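Local coordinates for protein UV damage endonuclease (PDB 3TC3) that probably acts as a metal-dependent endonuclease in DNA repair, cutting DNA at UV-induced lesions with manganese bound in a TIM-barrel fold, at residues A[265-270]-A[289-294]; A[232-237]-A[277-282]. All blocks are in the same frame, centred on the assembly; numbering follows the deposited sequence.

Contact 1: A[265-270]-A[289-294]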
loop_
_atom_site.group_PDB
_atom_site.type_symbol
_atom_site.label_atom_id
_atom_site.label_comp_id
_atom_site.label_asym_id
_atom_site.label_seq_id
_atom_site.Cartn_x
_atom_site.Cartn_y
_atom_site.Cartn_z
ATOM N N ALA A 265 9.570 10.479 8.598
ATOM C CA ALA A 265 9.384 11.050 9.897
ATOM C C ALA A 265 8.835 10.035 10.908
ATOM O O ALA A 265 8.088 9.098 10.571
ATOM C CB ALA A 265 8.439 12.215 9.790
ATOM N N THR A 266 9.230 10.302 12.168
ATOM C CA THR A 266 8.778 9.417 13.242
ATOM C C THR A 266 7.337 9.787 13.669
ATOM O O THR A 266 6.696 9.012 14.399
ATOM C CB THR A 266 9.740 9.488 14.466
ATOM O OG1 THR A 266 10.131 10.822 14.707
ATOM C CG2 THR A 266 10.965 8.643 14.134
ATOM N N THR A 267 6.863 10.952 13.218
ATOM C CA THR A 267 5.445 11.323 13.463
ATOM C C THR A 267 5.127 12.458 12.501
ATOM O O THR A 267 6.067 13.101 11.985
ATOM C CB THR A 267 5.280 11.863 14.954
ATOM O OG1 THR A 267 3.865 11.964 15.273
ATOM C CG2 THR A 267 5.927 13.287 15.132
ATOM N N ILE A 268 3.857 12.701 12.248
ATOM C CA ILE A 268 3.524 13.832 11.379
ATOM C C ILE A 268 3.634 15.130 12.180
ATOM O O ILE A 268 3.436 15.186 13.383
ATOM C CB ILE A 268 2.105 13.792 10.736
ATOM C CG1 ILE A 268 1.012 13.724 11.816
ATOM C CG2 ILE A 268 1.992 12.566 9.792
ATOM C CD1 ILE A 268 -0.399 13.887 11.058
ATOM N N ASN A 269 3.978 16.199 11.455
ATOM C CA ASN A 269 3.931 17.519 12.042
ATOM C C ASN A 269 2.586 18.179 11.685
ATOM O O ASN A 269 2.191 18.246 10.511
ATOM C CB ASN A 269 5.098 18.339 11.453
ATOM C CG ASN A 269 5.059 19.783 11.935
ATOM O OD1 ASN A 269 4.257 20.594 11.478
ATOM N ND2 ASN A 269 5.896 20.081 12.908
ATOM N N GLU A 270 1.872 18.590 12.716
ATOM C CA GLU A 270 0.500 19.046 12.466
ATOM C C GLU A 270 0.465 20.235 11.533
ATOM O O GLU A 270 -0.471 20.330 10.709
ATOM C CB GLU A 270 -0.212 19.414 13.779
ATOM C CG GLU A 270 -1.445 20.327 13.573
ATOM C CD GLU A 270 -2.255 20.587 14.832
ATOM O OE1 GLU A 270 -1.795 20.226 15.941
ATOM O OE2 GLU A 270 -3.378 21.083 14.709
ATOM N N VAL A 289 4.308 7.126 8.366
ATOM C CA VAL A 289 5.209 7.664 9.426
ATOM C C VAL A 289 5.332 6.582 10.498
ATOM O O VAL A 289 4.522 5.681 10.656
ATOM C CB VAL A 289 4.662 8.973 9.985
ATOM C CG1 VAL A 289 4.932 10.140 8.973
ATOM C CG2 VAL A 289 3.194 8.873 10.465
ATOM N N LYS A 290 6.367 6.729 11.327
ATOM C CA LYS A 290 6.726 5.569 12.084
ATOM C C LYS A 290 5.829 5.364 13.314
ATOM O O LYS A 290 5.788 4.234 13.807
ATOM C CB LYS A 290 8.150 5.751 12.629
ATOM C CG LYS A 290 9.192 5.872 11.446
ATOM C CD LYS A 290 9.410 4.582 10.786
ATOM C CE LYS A 290 10.597 4.817 9.790
ATOM N NZ LYS A 290 10.215 4.228 8.464
ATOM N N ASP A 291 5.093 6.394 13.758
ATOM C CA ASP A 291 4.168 6.138 14.908
ATOM C C ASP A 291 2.741 5.784 14.522
ATOM O O ASP A 291 1.873 5.660 15.424
ATOM C CB ASP A 291 4.160 7.358 15.908
ATOM C CG ASP A 291 3.612 8.636 15.336
ATOM O OD1 ASP A 291 3.278 8.655 14.113
ATOM O OD2 ASP A 291 3.527 9.589 16.131
ATOM N N LYS A 292 2.517 5.512 13.231
ATOM C CA LYS A 292 1.303 4.707 12.817
ATOM C C LYS A 292 0.023 5.324 13.371
ATOM O O LYS A 292 -0.307 6.476 13.010
ATOM C CB LYS A 292 1.445 3.213 13.143
ATOM C CG LYS A 292 2.615 2.648 12.332
ATOM C CD LYS A 292 2.744 1.114 12.509
ATOM C CE LYS A 292 3.919 0.496 11.783
ATOM N NZ LYS A 292 3.720 0.667 10.280
ATOM N N GLU A 293 -0.723 4.582 14.171
ATOM C CA GLU A 293 -2.068 5.061 14.578
ATOM C C GLU A 293 -2.015 6.401 15.372
ATOM O O GLU A 293 -2.992 7.114 15.359
ATOM C CB GLU A 293 -2.847 4.008 15.442
ATOM C CG GLU A 293 -2.258 3.842 16.863
ATOM C CD GLU A 293 -0.899 3.101 16.954
ATOM O OE1 GLU A 293 -0.357 2.485 15.974
ATOM O OE2 GLU A 293 -0.359 3.081 18.087
ATOM N N ILE A 294 -0.887 6.690 16.030
ATOM C CA ILE A 294 -0.797 7.940 16.822
ATOM C C ILE A 294 -0.858 9.160 15.829
ATOM O O ILE A 294 -1.603 10.131 16.060
ATOM C CB ILE A 294 0.457 7.928 17.661
ATOM C CG1 ILE A 294 0.436 6.760 18.708
ATOM C CG2 ILE A 294 0.680 9.398 18.318
ATOM C CD1 ILE A 294 -0.187 7.017 20.000
#

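Contact 2: A[232-237]-A[277-282]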
loop_
_atom_site.group_PDB
_atom_site.type_symbol
_atom_site.label_atom_id
_atom_site.label_comp_id
_atom_site.label_asym_id
_atom_site.label_seq_id
_atom_site.Cartn_x
_atom_site.Cartn_y
_atom_site.Cartn_z
ATOM N N SER A 232 4.039 21.655 -9.173
ATOM C CA SER A 232 3.492 21.869 -7.847
ATOM C C SER A 232 2.696 20.661 -7.329
ATOM O O SER A 232 2.287 19.761 -8.149
ATOM C CB SER A 232 2.557 23.100 -7.836
ATOM O OG SER A 232 1.450 22.866 -8.726
ATOM N N LEU A 233 2.472 20.640 -6.016
ATOM C CA LEU A 233 1.631 19.650 -5.335
ATOM C C LEU A 233 0.312 19.619 -6.045
ATOM O O LEU A 233 -0.144 18.564 -6.442
ATOM C CB LEU A 233 1.454 20.036 -3.853
ATOM C CG LEU A 233 0.379 19.321 -3.083
ATOM C CD1 LEU A 233 0.921 17.886 -3.032
ATOM C CD2 LEU A 233 0.049 19.899 -1.641
ATOM N N ASN A 234 -0.288 20.795 -6.290
ATOM C CA ASN A 234 -1.610 20.765 -6.890
ATOM C C ASN A 234 -1.663 20.250 -8.294
ATOM O O ASN A 234 -2.610 19.529 -8.622
ATOM C CB ASN A 234 -2.317 22.127 -6.832
ATOM C CG ASN A 234 -3.211 22.212 -5.637
ATOM O OD1 ASN A 234 -2.850 22.846 -4.669
ATOM N ND2 ASN A 234 -4.321 21.446 -5.638
ATOM N N ASP A 235 -0.677 20.593 -9.121
ATOM C CA ASP A 235 -0.671 20.168 -10.502
ATOM C C ASP A 235 -0.402 18.643 -10.546
ATOM O O ASP A 235 -1.021 17.919 -11.332
ATOM C CB ASP A 235 0.387 20.923 -11.288
ATOM C CG ASP A 235 -0.048 22.377 -11.608
ATOM O OD1 ASP A 235 -1.235 22.666 -11.339
ATOM O OD2 ASP A 235 0.806 23.179 -12.082
ATOM N N ALA A 236 0.486 18.157 -9.684
ATOM C CA ALA A 236 0.795 16.748 -9.739
ATOM C C ALA A 236 -0.376 15.980 -9.273
ATOM O O ALA A 236 -0.750 14.956 -9.905
ATOM C CB ALA A 236 2.057 16.434 -8.897
ATOM N N LEU A 237 -1.054 16.416 -8.214
ATOM C CA LEU A 237 -2.306 15.795 -7.812
ATOM C C LEU A 237 -3.392 15.755 -8.905
ATOM O O LEU A 237 -4.072 14.729 -9.109
ATOM C CB LEU A 237 -2.803 16.462 -6.538
ATOM C CG LEU A 237 -1.881 16.118 -5.373
ATOM C CD1 LEU A 237 -2.065 17.128 -4.250
ATOM C CD2 LEU A 237 -2.166 14.708 -4.921
ATOM N N VAL A 277 -3.197 19.466 3.574
ATOM C CA VAL A 277 -4.618 19.166 3.333
ATOM C C VAL A 277 -5.344 20.443 2.839
ATOM O O VAL A 277 -6.410 20.298 2.254
ATOM C CB VAL A 277 -5.365 18.625 4.543
ATOM C CG1 VAL A 277 -4.881 17.208 4.913
ATOM C CG2 VAL A 277 -5.262 19.511 5.673
ATOM N N ASN A 278 -4.829 21.620 3.206
ATOM C CA ASN A 278 -5.588 22.826 2.843
ATOM C C ASN A 278 -5.548 22.979 1.316
ATOM O O ASN A 278 -6.369 23.722 0.763
ATOM C CB ASN A 278 -5.181 24.095 3.679
ATOM C CG ASN A 278 -5.868 24.145 5.069
ATOM O OD1 ASN A 278 -7.092 24.222 5.148
ATOM N ND2 ASN A 278 -5.075 24.074 6.167
ATOM N N GLU A 279 -4.653 22.261 0.658
ATOM C CA GLU A 279 -4.449 22.251 -0.790
ATOM C C GLU A 279 -5.302 21.197 -1.525
ATOM O O GLU A 279 -5.580 21.313 -2.709
ATOM C CB GLU A 279 -2.958 21.989 -1.092
ATOM C CG GLU A 279 -2.007 23.041 -0.584
ATOM C CD GLU A 279 -2.202 24.360 -1.305
ATOM O OE1 GLU A 279 -2.345 24.322 -2.543
ATOM O OE2 GLU A 279 -2.245 25.419 -0.639
ATOM N N VAL A 280 -5.759 20.192 -0.793
ATOM C CA VAL A 280 -6.232 18.949 -1.391
ATOM C C VAL A 280 -7.675 18.586 -0.902
ATOM O O VAL A 280 -8.118 18.968 0.215
ATOM C CB VAL A 280 -5.145 17.842 -1.061
ATOM C CG1 VAL A 280 -5.594 16.511 -1.382
ATOM C CG2 VAL A 280 -3.840 18.153 -1.790
ATOM N N ASP A 281 -8.428 17.818 -1.686
ATOM C CA ASP A 281 -9.665 17.199 -1.196
ATOM C C ASP A 281 -10.013 16.002 -2.028
ATOM O O ASP A 281 -9.365 15.742 -3.061
ATOM C CB ASP A 281 -10.865 18.189 -1.094
ATOM C CG ASP A 281 -11.963 17.750 -0.074
ATOM O OD1 ASP A 281 -12.001 16.622 0.513
ATOM O OD2 ASP A 281 -12.854 18.615 0.212
ATOM N N GLU A 282 -10.945 15.208 -1.526
ATOM C CA GLU A 282 -11.473 14.104 -2.303
ATOM C C GLU A 282 -10.354 13.096 -2.632
ATOM O O GLU A 282 -10.115 12.750 -3.799
ATOM C CB GLU A 282 -12.194 14.639 -3.592
ATOM C CG GLU A 282 -12.645 13.557 -4.520
ATOM C CD GLU A 282 -14.051 13.036 -4.239
ATOM O OE1 GLU A 282 -15.025 13.839 -4.272
ATOM O OE2 GLU A 282 -14.179 11.790 -4.043
#

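Contact 1: A[265-270]-A[289-294]
Two hydrogen bonds tie T267 and A265 to the segment 289-294. The side-chain bond runs from T267 OG1 to D291 OD2 over 2.5 Å, meeting the syn side of the carboxylate 28° out of its plane. T267 carries OG1 anti to its own N (chi1 -168°), which swings the hydroxyl across to D291. S295 OG bonds to D291 OD1, so each carboxylate oxygen has a partner; T267 OG1 is bonded by K298 NZ as well. With an alanine in place of D291, T267 OG1 would probably be left with K298 NZ and S295 OG with I268 N, and the T267 side chain less firmly held across the contact. The backbone bond runs from K290 N to A265 O over 3.0 Å.

Apolar contact centres on V289. Its CG1 lies 3.9 Å from I268 CG2 and 4.2 Å from A265 CB, while CG2 of V289 also meets I268 CG2. Farther out, K290 CB packs 3.8 Å from T266 CA; the T266 hydroxyl is hydrogen-bonded to E256.

V289 starts a type I turn ending at K292, the N-cap of helix 293-305. The contact thus joins two loops beyond the last two strands of a TIM barrel, beside the manganese ligand E288.

Contact 2: A[232-237]-A[277-282]
N234 and E279 cross at about a right angle, with the amide and carboxylate planes 68° apart. The amide nitrogen takes the backbone rather than the acid: N234 ND2 donates to E279 O over 3.2 Å, with an N-H...O angle of 164°. The acceptor lies near the amide plane, but the donor is tilted 32° from the carbonyl plane of E279. On the other branch, N234 OD1 stands 2.6 Å from E279 OE1. The bond thus links a side chain in the first turn of helix 233-241 to the backbone near the C-terminal end of helix 270-279.

L233 crosses the aliphatic part of E279 at a slant. Its CD2 methyl is 3.7 Å from E279 CB and also touches CG, where the glutamate chain bends and carries the carboxylate to the N234 side. The same L233 methyl is 4.3 Å from V280 CG2.

Deeper in, L237 and V280 meet at about a right angle, methyl against methyl, between CD1 and CG2. L237 has two deposited conformers, which makes the precise fit of this pair doubtful. Inward, L233 and L237 both touch F219 of strand 217-220, and V280 touches M22 of strand 22-27. The contact therefore packs the start of one outer helix against the C-terminal part of another, as neighbouring helices pack around the strands of a TIM barrel.

Helix 270-279 connects the two contacts: contact 1 holds the loop that leads into it, and contact 2 holds its C-terminal part and the residues beyond. Their centres are 20 Å apart and their nearest atoms about 7 Å, so they do not touch. The segments alternate along the chain, 232-237 coming first, then 265-270, 277-282 and 289-294. Manganese, bound by E195, D220, D251 and E288, lies about 10 Å from the V289 side chain of contact 1 and about 12 Å from that of L237 in contact 2. Segment 289-294 of contact 1 directly follows the ligand E288 in sequence, whereas contact 2 belongs to the outer helical layer.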